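Local structure of KLLA0C04147p (Kluyveromyces lactis, 5H2D) at residues S109-V114 against N316-N321; V102-V107 against E275-K280; V76-E81 against V335-P340; V114-K119 against N321-F326. The protein binds ergosterol through its oxysterol-binding protein-related domain, the part of Osh1 described here, and probably transfers sterols between membranes. All blocks are in the same frame, centred on the assembly; numbering follows the deposited sequence.

Contact 1: S109-V114 against N316-N321. With ERG (ergosterol), chain B.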
# COMPACT_ATOMS: atom_id res chain seq x y z
N SER A 109 -2.53 -1.24 -7.80
CA SER A 109 -1.40 -0.64 -7.10
C SER A 109 -0.05 -1.21 -7.53
O SER A 109 0.98 -0.85 -6.92
CB SER A 109 -1.58 -0.81 -5.59
OG SER A 109 -2.06 -2.10 -5.30
N TYR A 110 0.00 -2.02 -8.58
CA TYR A 110 1.29 -2.58 -8.98
C TYR A 110 1.95 -1.84 -10.13
O TYR A 110 3.17 -1.93 -10.28
CB TYR A 110 1.12 -4.10 -9.29
CG TYR A 110 0.93 -4.73 -7.94
CD1 TYR A 110 2.02 -4.93 -7.10
CD2 TYR A 110 -0.34 -4.94 -7.43
CE1 TYR A 110 1.86 -5.38 -5.83
CE2 TYR A 110 -0.52 -5.40 -6.14
CZ TYR A 110 0.59 -5.61 -5.34
OH TYR A 110 0.42 -6.04 -4.06
N ALA A 111 1.22 -1.01 -10.88
CA ALA A 111 1.87 -0.22 -11.91
C ALA A 111 2.95 0.68 -11.33
O ALA A 111 3.99 0.89 -11.95
CB ALA A 111 0.85 0.64 -12.66
N SER A 112 2.71 1.21 -10.13
CA SER A 112 3.65 2.14 -9.51
C SER A 112 4.95 1.48 -9.09
O SER A 112 5.90 2.20 -8.76
CB SER A 112 3.01 2.80 -8.29
OG SER A 112 2.66 1.83 -7.32
N THR A 113 5.04 0.14 -9.09
CA THR A 113 6.28 -0.52 -8.68
C THR A 113 7.30 -0.59 -9.81
O THR A 113 8.50 -0.77 -9.54
CB THR A 113 5.99 -1.95 -8.16
OG1 THR A 113 5.53 -2.81 -9.21
CG2 THR A 113 4.96 -1.92 -7.04
N VAL A 114 6.88 -0.42 -11.06
CA VAL A 114 7.81 -0.50 -12.18
C VAL A 114 8.82 0.65 -12.11
O VAL A 114 8.50 1.77 -11.69
CB VAL A 114 7.02 -0.48 -13.50
CG1 VAL A 114 7.97 -0.55 -14.68
CG2 VAL A 114 6.06 -1.65 -13.53
N ASN A 316 -13.68 -0.96 -20.18
CA ASN A 316 -12.49 -0.58 -19.43
C ASN A 316 -12.84 -0.33 -17.97
O ASN A 316 -13.91 0.21 -17.65
CB ASN A 316 -11.87 0.68 -20.04
CG ASN A 316 -11.36 0.45 -21.44
OD1 ASN A 316 -10.89 -0.64 -21.77
ND2 ASN A 316 -11.44 1.48 -22.29
N VAL A 317 -11.95 -0.74 -17.08
CA VAL A 317 -12.13 -0.56 -15.65
C VAL A 317 -11.02 0.29 -15.04
O VAL A 317 -11.29 1.15 -14.19
CB VAL A 317 -12.25 -1.91 -14.91
CG1 VAL A 317 -13.48 -2.68 -15.39
CG2 VAL A 317 -11.00 -2.74 -15.12
N TRP A 318 -9.78 0.07 -15.46
CA TRP A 318 -8.64 0.76 -14.86
C TRP A 318 -7.57 1.04 -15.91
O TRP A 318 -7.30 0.20 -16.77
CB TRP A 318 -8.05 -0.06 -13.71
CG TRP A 318 -6.73 0.47 -13.25
CD1 TRP A 318 -6.53 1.53 -12.40
CD2 TRP A 318 -5.44 0.02 -13.66
NE1 TRP A 318 -5.18 1.76 -12.26
CE2 TRP A 318 -4.49 0.85 -13.01
CE3 TRP A 318 -4.99 -0.99 -14.50
CZ2 TRP A 318 -3.12 0.67 -13.17
CZ3 TRP A 318 -3.62 -1.17 -14.66
CH2 TRP A 318 -2.70 -0.33 -14.00
N HIS A 319 -6.96 2.23 -15.83
CA HIS A 319 -5.80 2.55 -16.64
C HIS A 319 -4.78 3.30 -15.79
O HIS A 319 -5.16 4.09 -14.93
CB HIS A 319 -6.18 3.42 -17.86
CG HIS A 319 -5.11 3.51 -18.90
ND1 HIS A 319 -3.95 4.24 -18.71
CD2 HIS A 319 -5.02 2.96 -20.13
CE1 HIS A 319 -3.19 4.14 -19.79
NE2 HIS A 319 -3.81 3.36 -20.66
N VAL A 320 -3.50 3.05 -16.06
CA VAL A 320 -2.43 3.66 -15.28
C VAL A 320 -2.42 5.17 -15.49
O VAL A 320 -2.68 5.68 -16.59
CB VAL A 320 -1.07 3.04 -15.67
CG1 VAL A 320 -0.70 3.39 -17.09
CG2 VAL A 320 0.03 3.48 -14.70
N ASN A 321 -2.12 5.91 -14.42
CA ASN A 321 -1.94 7.34 -14.51
C ASN A 321 -0.72 7.67 -15.36
O ASN A 321 0.25 6.91 -15.43
CB ASN A 321 -1.77 7.95 -13.11
CG ASN A 321 -3.08 8.00 -12.34
OD1 ASN A 321 -4.13 8.28 -12.91
ND2 ASN A 321 -3.02 7.73 -11.04
C1 ERG B . 4.46 -3.89 -3.28
C2 ERG B . 3.07 -3.33 -2.97
C3 ERG B . 2.80 -3.58 -1.51
C4 ERG B . 3.85 -2.87 -0.65
C5 ERG B . 5.19 -3.20 -1.05
C6 ERG B . 6.18 -3.23 -0.08
C7 ERG B . 7.53 -3.48 -0.38
C8 ERG B . 7.94 -3.69 -1.69
C9 ERG B . 6.94 -3.88 -2.69
C10 ERG B . 5.55 -3.24 -2.42
C11 ERG B . 7.43 -3.63 -4.17
C12 ERG B . 8.86 -4.13 -4.43
C13 ERG B . 9.78 -3.50 -3.36
C14 ERG B . 9.30 -4.08 -2.01
C15 ERG B . 10.40 -3.64 -1.07
C16 ERG B . 11.70 -3.77 -1.92
C17 ERG B . 11.20 -4.06 -3.36
C18 ERG B . 9.79 -1.95 -3.41
C19 ERG B . 5.67 -1.73 -2.78
C20 ERG B . 12.22 -3.49 -4.37
C21 ERG B . 11.81 -3.64 -5.83
C22 ERG B . 13.52 -4.26 -4.14
C23 ERG B . 14.73 -3.57 -3.60
C24 ERG B . 16.00 -4.37 -3.35
C25 ERG B . 17.20 -3.53 -3.81
C26 ERG B . 17.06 -3.28 -5.32
C27 ERG B . 18.54 -4.25 -3.59
C28 ERG B . 16.06 -4.64 -1.85
O1 ERG B . 1.45 -3.11 -1.15

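Contact 2: V102-V107 against E275-K280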
# COMPACT_ATOMS: atom_id res chain seq x y z
N VAL A 102 -13.56 -4.30 -6.55
CA VAL A 102 -12.62 -4.54 -5.45
C VAL A 102 -11.38 -5.25 -5.97
O VAL A 102 -10.24 -4.86 -5.66
CB VAL A 102 -13.30 -5.34 -4.32
CG1 VAL A 102 -12.25 -5.90 -3.35
CG2 VAL A 102 -14.29 -4.47 -3.55
N ALA A 103 -11.58 -6.30 -6.77
CA ALA A 103 -10.45 -7.06 -7.30
C ALA A 103 -9.55 -6.19 -8.14
O ALA A 103 -8.32 -6.25 -8.03
CB ALA A 103 -10.96 -8.24 -8.13
N ILE A 104 -10.14 -5.40 -9.04
CA ILE A 104 -9.29 -4.57 -9.89
C ILE A 104 -8.60 -3.50 -9.05
O ILE A 104 -7.44 -3.17 -9.31
CB ILE A 104 -10.11 -4.02 -11.07
CG1 ILE A 104 -10.47 -5.20 -11.98
CG2 ILE A 104 -9.30 -2.99 -11.84
CD1 ILE A 104 -11.51 -4.91 -13.04
N PHE A 105 -9.25 -3.00 -7.99
CA PHE A 105 -8.52 -2.16 -7.04
C PHE A 105 -7.27 -2.86 -6.51
O PHE A 105 -6.21 -2.23 -6.39
CB PHE A 105 -9.42 -1.75 -5.88
CG PHE A 105 -8.67 -1.13 -4.73
CD1 PHE A 105 -8.25 0.19 -4.80
CD2 PHE A 105 -8.37 -1.86 -3.59
CE1 PHE A 105 -7.53 0.77 -3.74
CE2 PHE A 105 -7.68 -1.30 -2.54
CZ PHE A 105 -7.25 0.02 -2.61
N THR A 106 -7.37 -4.14 -6.14
CA THR A 106 -6.18 -4.80 -5.58
C THR A 106 -5.07 -4.94 -6.61
O THR A 106 -3.89 -4.99 -6.23
CB THR A 106 -6.51 -6.19 -5.00
OG1 THR A 106 -6.72 -7.15 -6.05
CG2 THR A 106 -7.75 -6.14 -4.09
N VAL A 107 -5.41 -4.95 -7.90
CA VAL A 107 -4.42 -5.05 -8.97
C VAL A 107 -3.82 -3.70 -9.31
O VAL A 107 -2.67 -3.62 -9.75
CB VAL A 107 -5.08 -5.69 -10.20
CG1 VAL A 107 -4.16 -5.63 -11.42
CG2 VAL A 107 -5.51 -7.13 -9.90
N GLU A 275 -0.39 -1.16 -17.26
CA GLU A 275 -1.05 -0.39 -18.31
C GLU A 275 -2.56 -0.24 -18.12
O GLU A 275 -3.04 0.87 -17.90
CB GLU A 275 -0.77 -1.02 -19.68
CG GLU A 275 -1.29 -0.19 -20.84
CD GLU A 275 -0.88 -0.77 -22.19
OE1 GLU A 275 -0.36 -1.91 -22.23
OE2 GLU A 275 -1.09 -0.08 -23.21
N SER A 276 -3.32 -1.33 -18.21
CA SER A 276 -4.77 -1.18 -18.14
C SER A 276 -5.41 -2.54 -17.93
O SER A 276 -4.83 -3.58 -18.26
CB SER A 276 -5.33 -0.52 -19.41
OG SER A 276 -5.12 -1.35 -20.54
N VAL A 277 -6.63 -2.52 -17.39
CA VAL A 277 -7.41 -3.72 -17.16
C VAL A 277 -8.83 -3.50 -17.67
O VAL A 277 -9.43 -2.45 -17.40
CB VAL A 277 -7.43 -4.13 -15.68
CG1 VAL A 277 -8.50 -5.19 -15.45
CG2 VAL A 277 -6.05 -4.65 -15.27
N SER A 278 -9.36 -4.48 -18.38
CA SER A 278 -10.72 -4.47 -18.92
C SER A 278 -11.46 -5.69 -18.40
O SER A 278 -10.86 -6.63 -17.87
CB SER A 278 -10.69 -4.47 -20.46
OG SER A 278 -10.09 -3.29 -20.95
N ALA A 279 -12.78 -5.70 -18.57
CA ALA A 279 -13.58 -6.78 -18.01
C ALA A 279 -14.77 -7.03 -18.92
O ALA A 279 -15.09 -6.22 -19.79
CB ALA A 279 -14.04 -6.48 -16.59
N LYS A 280 -15.45 -8.15 -18.67
CA LYS A 280 -16.68 -8.44 -19.38
C LYS A 280 -17.56 -9.33 -18.52
O LYS A 280 -17.08 -10.10 -17.68
CB LYS A 280 -16.41 -9.12 -20.73
CG LYS A 280 -15.98 -10.56 -20.62
CD LYS A 280 -14.99 -10.91 -21.72
CE LYS A 280 -15.42 -10.33 -23.04
NZ LYS A 280 -16.81 -10.76 -23.39

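Contact 3: V76-E81 against V335-P340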
# COMPACT_ATOMS: atom_id res chain seq x y z
N VAL A 76 3.19 1.39 1.28
CA VAL A 76 1.91 0.75 1.55
C VAL A 76 0.75 1.71 1.29
O VAL A 76 -0.32 1.28 0.83
CB VAL A 76 1.90 0.21 2.99
CG1 VAL A 76 0.51 -0.28 3.36
CG2 VAL A 76 2.92 -0.93 3.12
N ALA A 77 0.94 3.01 1.54
CA ALA A 77 -0.10 3.98 1.19
C ALA A 77 -0.35 4.06 -0.31
O ALA A 77 -1.43 4.51 -0.71
CB ALA A 77 0.27 5.36 1.74
N GLU A 78 0.60 3.65 -1.14
CA GLU A 78 0.35 3.63 -2.58
C GLU A 78 -0.71 2.61 -2.98
O GLU A 78 -1.15 2.63 -4.14
CB GLU A 78 1.67 3.39 -3.33
CG GLU A 78 2.65 4.57 -3.15
CD GLU A 78 3.94 4.45 -3.97
OE1 GLU A 78 3.87 4.30 -5.21
OE2 GLU A 78 5.03 4.56 -3.37
N ASP A 79 -1.16 1.75 -2.05
CA ASP A 79 -2.36 0.95 -2.28
C ASP A 79 -3.53 1.82 -2.68
O ASP A 79 -4.46 1.37 -3.37
CB ASP A 79 -2.79 0.18 -1.03
CG ASP A 79 -1.92 -1.00 -0.67
OD1 ASP A 79 -1.09 -1.46 -1.50
OD2 ASP A 79 -2.08 -1.46 0.49
N LEU A 80 -3.52 3.08 -2.24
CA LEU A 80 -4.68 3.95 -2.36
C LEU A 80 -4.67 4.80 -3.63
O LEU A 80 -5.58 5.62 -3.80
CB LEU A 80 -4.75 4.88 -1.14
CG LEU A 80 -4.82 4.13 0.19
CD1 LEU A 80 -4.94 5.12 1.33
CD2 LEU A 80 -6.00 3.15 0.17
N GLU A 81 -3.69 4.63 -4.52
CA GLU A 81 -3.57 5.54 -5.65
C GLU A 81 -4.85 5.59 -6.47
O GLU A 81 -5.27 6.66 -6.93
CB GLU A 81 -2.39 5.14 -6.55
CG GLU A 81 -2.22 6.08 -7.73
CD GLU A 81 -0.94 5.81 -8.53
OE1 GLU A 81 -0.13 4.94 -8.12
OE2 GLU A 81 -0.74 6.45 -9.58
N VAL A 335 4.92 11.26 -5.07
CA VAL A 335 5.47 12.58 -4.76
C VAL A 335 4.65 13.29 -3.69
O VAL A 335 5.19 14.09 -2.91
CB VAL A 335 5.58 13.41 -6.06
CG1 VAL A 335 5.83 14.89 -5.74
CG2 VAL A 335 6.73 12.89 -6.90
N THR A 336 3.34 13.00 -3.60
CA THR A 336 2.53 13.70 -2.60
C THR A 336 2.76 13.22 -1.17
O THR A 336 2.39 13.92 -0.23
CB THR A 336 1.02 13.58 -2.90
OG1 THR A 336 0.55 12.26 -2.59
CG2 THR A 336 0.70 13.95 -4.35
N LEU A 337 3.38 12.04 -0.99
CA LEU A 337 3.26 11.36 0.29
C LEU A 337 4.21 11.93 1.34
O LEU A 337 3.81 12.14 2.49
CB LEU A 337 3.53 9.87 0.11
CG LEU A 337 2.47 9.13 -0.71
CD1 LEU A 337 2.90 7.69 -0.98
CD2 LEU A 337 1.12 9.16 -0.02
N ASN A 338 5.48 12.13 0.99
CA ASN A 338 6.46 12.63 1.94
C ASN A 338 6.58 14.15 1.92
O ASN A 338 7.64 14.68 2.26
CB ASN A 338 7.83 12.00 1.68
CG ASN A 338 8.71 12.02 2.92
OD1 ASN A 338 8.24 11.76 4.01
ND2 ASN A 338 10.00 12.36 2.74
N ALA A 339 5.51 14.85 1.55
CA ALA A 339 5.56 16.31 1.44
C ALA A 339 5.45 16.95 2.81
O ALA A 339 4.47 16.72 3.52
CB ALA A 339 4.43 16.80 0.55
N PRO A 340 6.42 17.79 3.22
CA PRO A 340 6.33 18.51 4.51
C PRO A 340 5.47 19.76 4.37
O PRO A 340 5.94 20.90 4.47
CB PRO A 340 7.80 18.83 4.81
CG PRO A 340 8.38 19.07 3.45
CD PRO A 340 7.69 18.08 2.52

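Contact 4: V114-K119 against N321-F326. With ERG (ergosterol), chain B.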
# COMPACT_ATOMS: atom_id res chain seq x y z
N VAL A 114 6.88 -0.42 -11.06
CA VAL A 114 7.81 -0.50 -12.18
C VAL A 114 8.82 0.65 -12.11
O VAL A 114 8.50 1.77 -11.69
CB VAL A 114 7.02 -0.48 -13.50
CG1 VAL A 114 7.97 -0.55 -14.68
CG2 VAL A 114 6.06 -1.65 -13.53
N LYS A 115 10.05 0.36 -12.53
CA LYS A 115 11.14 1.33 -12.66
C LYS A 115 11.63 1.88 -11.33
O LYS A 115 12.36 2.87 -11.31
CB LYS A 115 10.75 2.50 -13.57
CG LYS A 115 10.58 2.09 -15.03
CD LYS A 115 10.58 3.31 -15.94
CE LYS A 115 9.30 4.12 -15.80
NZ LYS A 115 8.16 3.59 -16.61
N ARG A 116 11.26 1.27 -10.21
CA ARG A 116 11.78 1.67 -8.90
C ARG A 116 12.48 0.47 -8.26
O ARG A 116 12.00 -0.15 -7.32
CB ARG A 116 10.64 2.23 -8.02
CG ARG A 116 10.13 3.57 -8.54
CD ARG A 116 8.70 3.79 -8.10
NE ARG A 116 8.65 4.17 -6.70
CZ ARG A 116 7.52 4.43 -6.05
NH1 ARG A 116 6.35 4.33 -6.69
NH2 ARG A 116 7.57 4.79 -4.77
N VAL A 117 13.66 0.15 -8.79
CA VAL A 117 14.46 -0.96 -8.28
C VAL A 117 15.33 -0.37 -7.17
O VAL A 117 16.49 0.02 -7.38
CB VAL A 117 15.27 -1.64 -9.39
CG1 VAL A 117 16.12 -2.78 -8.83
CG2 VAL A 117 14.34 -2.19 -10.46
N ALA A 118 14.76 -0.31 -5.97
CA ALA A 118 15.39 0.42 -4.88
C ALA A 118 14.70 0.06 -3.58
O ALA A 118 13.49 -0.17 -3.54
CB ALA A 118 15.32 1.94 -5.10
N LYS A 119 15.49 0.09 -2.51
CA LYS A 119 15.02 -0.25 -1.18
C LYS A 119 14.41 0.99 -0.52
O LYS A 119 15.12 1.98 -0.31
CB LYS A 119 16.18 -0.77 -0.34
CG LYS A 119 15.88 -1.11 1.10
CD LYS A 119 17.16 -1.58 1.77
CE LYS A 119 17.22 -1.22 3.25
NZ LYS A 119 18.51 -1.70 3.86
N ASN A 321 -2.12 5.91 -14.42
CA ASN A 321 -1.94 7.34 -14.51
C ASN A 321 -0.72 7.67 -15.36
O ASN A 321 0.25 6.91 -15.43
CB ASN A 321 -1.77 7.95 -13.11
CG ASN A 321 -3.08 8.00 -12.34
OD1 ASN A 321 -4.13 8.28 -12.91
ND2 ASN A 321 -3.02 7.73 -11.04
N GLU A 322 -0.77 8.84 -16.01
CA GLU A 322 0.42 9.35 -16.68
C GLU A 322 1.52 9.57 -15.66
O GLU A 322 1.28 9.98 -14.52
CB GLU A 322 0.10 10.64 -17.44
CG GLU A 322 0.16 11.89 -16.59
CD GLU A 322 -0.17 13.15 -17.38
OE1 GLU A 322 -0.44 14.19 -16.75
OE2 GLU A 322 -0.16 13.08 -18.63
N ARG A 323 2.75 9.30 -16.08
CA ARG A 323 3.89 9.22 -15.17
C ARG A 323 5.01 10.10 -15.69
O ARG A 323 5.83 9.68 -16.50
CB ARG A 323 4.35 7.78 -15.02
CG ARG A 323 5.33 7.56 -13.91
CD ARG A 323 5.36 6.10 -13.53
NE ARG A 323 6.55 5.79 -12.78
CZ ARG A 323 6.87 4.59 -12.31
NH1 ARG A 323 6.07 3.54 -12.50
NH2 ARG A 323 8.00 4.44 -11.64
N PRO A 324 5.05 11.36 -15.24
CA PRO A 324 6.18 12.22 -15.61
C PRO A 324 7.47 11.69 -15.01
O PRO A 324 7.47 10.86 -14.10
CB PRO A 324 5.81 13.58 -15.00
CG PRO A 324 4.35 13.48 -14.62
CD PRO A 324 4.09 12.03 -14.35
N GLU A 325 8.58 12.18 -15.55
CA GLU A 325 9.89 11.90 -14.99
C GLU A 325 10.08 12.68 -13.70
O GLU A 325 9.88 13.90 -13.66
CB GLU A 325 10.99 12.26 -15.98
CG GLU A 325 10.98 11.41 -17.22
CD GLU A 325 11.34 9.96 -16.96
OE1 GLU A 325 11.42 9.56 -15.78
OE2 GLU A 325 11.55 9.22 -17.94
N PHE A 326 10.43 11.97 -12.63
CA PHE A 326 10.76 12.57 -11.35
C PHE A 326 12.06 11.94 -10.86
O PHE A 326 12.37 10.81 -11.22
CB PHE A 326 9.67 12.34 -10.29
CG PHE A 326 8.43 13.15 -10.48
CD1 PHE A 326 8.44 14.51 -10.26
CD2 PHE A 326 7.25 12.54 -10.84
CE1 PHE A 326 7.28 15.26 -10.42
CE2 PHE A 326 6.10 13.27 -11.00
CZ PHE A 326 6.11 14.63 -10.80
C1 ERG B . 4.46 -3.89 -3.28
C2 ERG B . 3.07 -3.33 -2.97
C3 ERG B . 2.80 -3.58 -1.51
C4 ERG B . 3.85 -2.87 -0.65
C5 ERG B . 5.19 -3.20 -1.05
C6 ERG B . 6.18 -3.23 -0.08
C7 ERG B . 7.53 -3.48 -0.38
C8 ERG B . 7.94 -3.69 -1.69
C9 ERG B . 6.94 -3.88 -2.69
C10 ERG B . 5.55 -3.24 -2.42
C11 ERG B . 7.43 -3.63 -4.17
C12 ERG B . 8.86 -4.13 -4.43
C13 ERG B . 9.78 -3.50 -3.36
C14 ERG B . 9.30 -4.08 -2.01
C15 ERG B . 10.40 -3.64 -1.07
C16 ERG B . 11.70 -3.77 -1.92
C17 ERG B . 11.20 -4.06 -3.36
C18 ERG B . 9.79 -1.95 -3.41
C19 ERG B . 5.67 -1.73 -2.78
C20 ERG B . 12.22 -3.49 -4.37
C21 ERG B . 11.81 -3.64 -5.83
C22 ERG B . 13.52 -4.26 -4.14
C23 ERG B . 14.73 -3.57 -3.60
C24 ERG B . 16.00 -4.37 -3.35
C25 ERG B . 17.20 -3.53 -3.81
C26 ERG B . 17.06 -3.28 -5.32
C27 ERG B . 18.54 -4.25 -3.59
C28 ERG B . 16.06 -4.64 -1.85
O1 ERG B . 1.45 -3.11 -1.15

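Contact 1: S109-V114 against N316-N321
Ala111 meets the indole of Trp318 at its rim: the methyl CB lies in the plane of the ring, at the benzo edge, 3.9 Å from CH2. Over one face of the same indole sits the backbone N of Val320, offset toward the rim; the indole, its CG beside the carbonyl carbon (chi1 169°), lies along the chain that follows, which runs on extended over that face. Tyr82 adds an edge-to-face contact with the indole. CB of Ala111 also touches CG2 of Val320 at 3.6 Å, and one small methyl thus touches both an aromatic edge and a branched tip, a place where a short side chain lets the two backbones come close. Val320 reaches it because CG2 stands anti to the backbone N, next to the carbonyl carbon. At Val317 and Trp318 the strand 314-319 has a classic beta bulge, both residues facing Val277 of the neighbouring antiparallel strand. On the other side of the contact, residues 111-113 form a short 3-10 turn after helix 95-108. Its start is pinned at Tyr110 O, which accepts both Thr113 N, at 3.0 Å, and Thr113 OG1, at 2.7 Å, the latter in the carbonyl plane. The turn borders the sterol pocket: CE1 of Tyr110 approaches C2 of ergosterol obliquely at 3.7 Å, while Lys205 holds the sterol by a hydrogen bond.

Contact 2: V102-V107 against E275-K280
Ile104 and Val277 carry this contact, two beta-branched residues packed between a helix and a strand. The isoleucine stretches its longer branch at the strand: CG1 lies beside the backbone N and anti to the carbonyl carbon, and the chain then runs on extended (chi2 168°) to CD1, which meets Val277 CG1 at 3.9 Å. CG1 of Ile104 touches the same methyl at 4.0 Å, so a length of the branch, and not just its end, rests on the valine. The two side chains cross obliquely. Val277 has CG1 anti to its own N (chi1 167°), which sends one methyl to Ile104 and the other, CG2, to Val107, whose CG1 stands 4.4 Å away. A valine with two separate methyls therefore suits a place facing two residues about one helical turn apart, Ile104 and Val107. On the helix, Ala103 O accepts from Val107 N and also from Thr106 OG1 at 2.7 Å, which satisfies the hydroxyl of a buried threonine. All three touching side chains are buried and apolar, as expected where a helix packs on a sheet. Strand 276-281 runs antiparallel between 265-272 and 314-319; Phe269 of the former and Val317 of the latter both pack on Val277, while Val107 reaches Phe241 and Trp273, joining helix 95-108 to this part of the beta structure.

Contact 3: V76-E81 against V335-P340
Ala77 and Leu337 face each other with CA atoms 8.2 Å apart, each in or beside a weakly bonded helical turn. Around residues 78-80 the backbone forms a 3-10 segment, Asp79 N bonding to Val76 O at 3.0 Å and Leu80 N to Ala77 O at 3.0 Å. On the other segment, the residues following Leu337 are loop. Leucine bridges the gap with both methyls. CD2 reaches CB of Ala77 at 4.3 Å, and CD1 rests on CG of Glu78 at 3.8 Å. Glu78 is placed for this because its CG is anti to the carbonyl carbon (chi1 -66°), which brings the CG methylene onto CD1 of the leucine. Phe129 lies against both Ala77 and Leu337. The carboxylate of Glu78 forms salt bridges with Arg116 through OE1 and with Arg75 through OE2, while the next residue, Asp79, touches ergosterol and is salt-bridged to Lys205. The contact itself is thus apolar: glutamate contributes its methylene while two arginines satisfy its buried carboxylate, which would be expected to favour the ionised form and to hold the methylene against the leucine.

Contact 4: V114-K119 against N321-F326
Val114 O is gripped by two nitrogens of the Arg323 guanidinium. NH2 makes the stronger bond, 2.7 Å. Its nitrogen lies nearly in line with the C=O bond, but the N-H is bent (145°) and the oxygen stands 18° out of the guanidinium plane. NH1 adds a weak bond at 3.1 Å. Arg323 arrives as a long rod: CG is anti to the backbone N and the chain stays extended as far as NE, which spans the 10.9 Å between Val114 CA and Arg323 CA. Over the centre of one guanidinium face lies CE of Lys115, 4.2 Å above the plane, on a chain bent at its third and fourth torsions. Lys115 NZ comes within 4.6 Å of Arg323 NH1, which would be expected to cost some repulsion, perhaps eased by solvent at the exposed lysine. Arg116 passes Arg323 at a slant, its CD 3.7 Å from NH2, with the guanidinium planes 86° apart. Arg116 forms a salt bridge with Glu68 through NH2, and Arg323 NH2 has a second acceptor in Asn329 O. Val117 centres an inverse gamma turn, its CG1 3.7 Å from C26 at the sterol tail. The contact joins two irregular loops: 114-119 leads from helix 95-108 into strand 119-121, while residues 321-326 run from strand 314-319 toward helix 332-337, whose Ala334 packs against Arg116.

Running from the N terminus, the chain first passes residues 76-81, then residues 102-107 of helix 95-108 and the loops 109-114 and 114-119. All four wait for partners beyond the long beta region, so each contact closes a loop of well over 150 residues. Contact 3 closes the widest, since 335-340 comes last, and contacts 1, 2 and 4 nest inside it. Among those three the segments alternate and every pair crosses: 275-280 returns to the helix, 316-321 to the next loop, 321-326 to the one after. Contacts 1 and 4 share Val114 and Asn321, and both touch ergosterol. Neighbouring strands join contacts 1 and 2, while Glu81-Asn321 ties contact 3 to contacts 1 and 4.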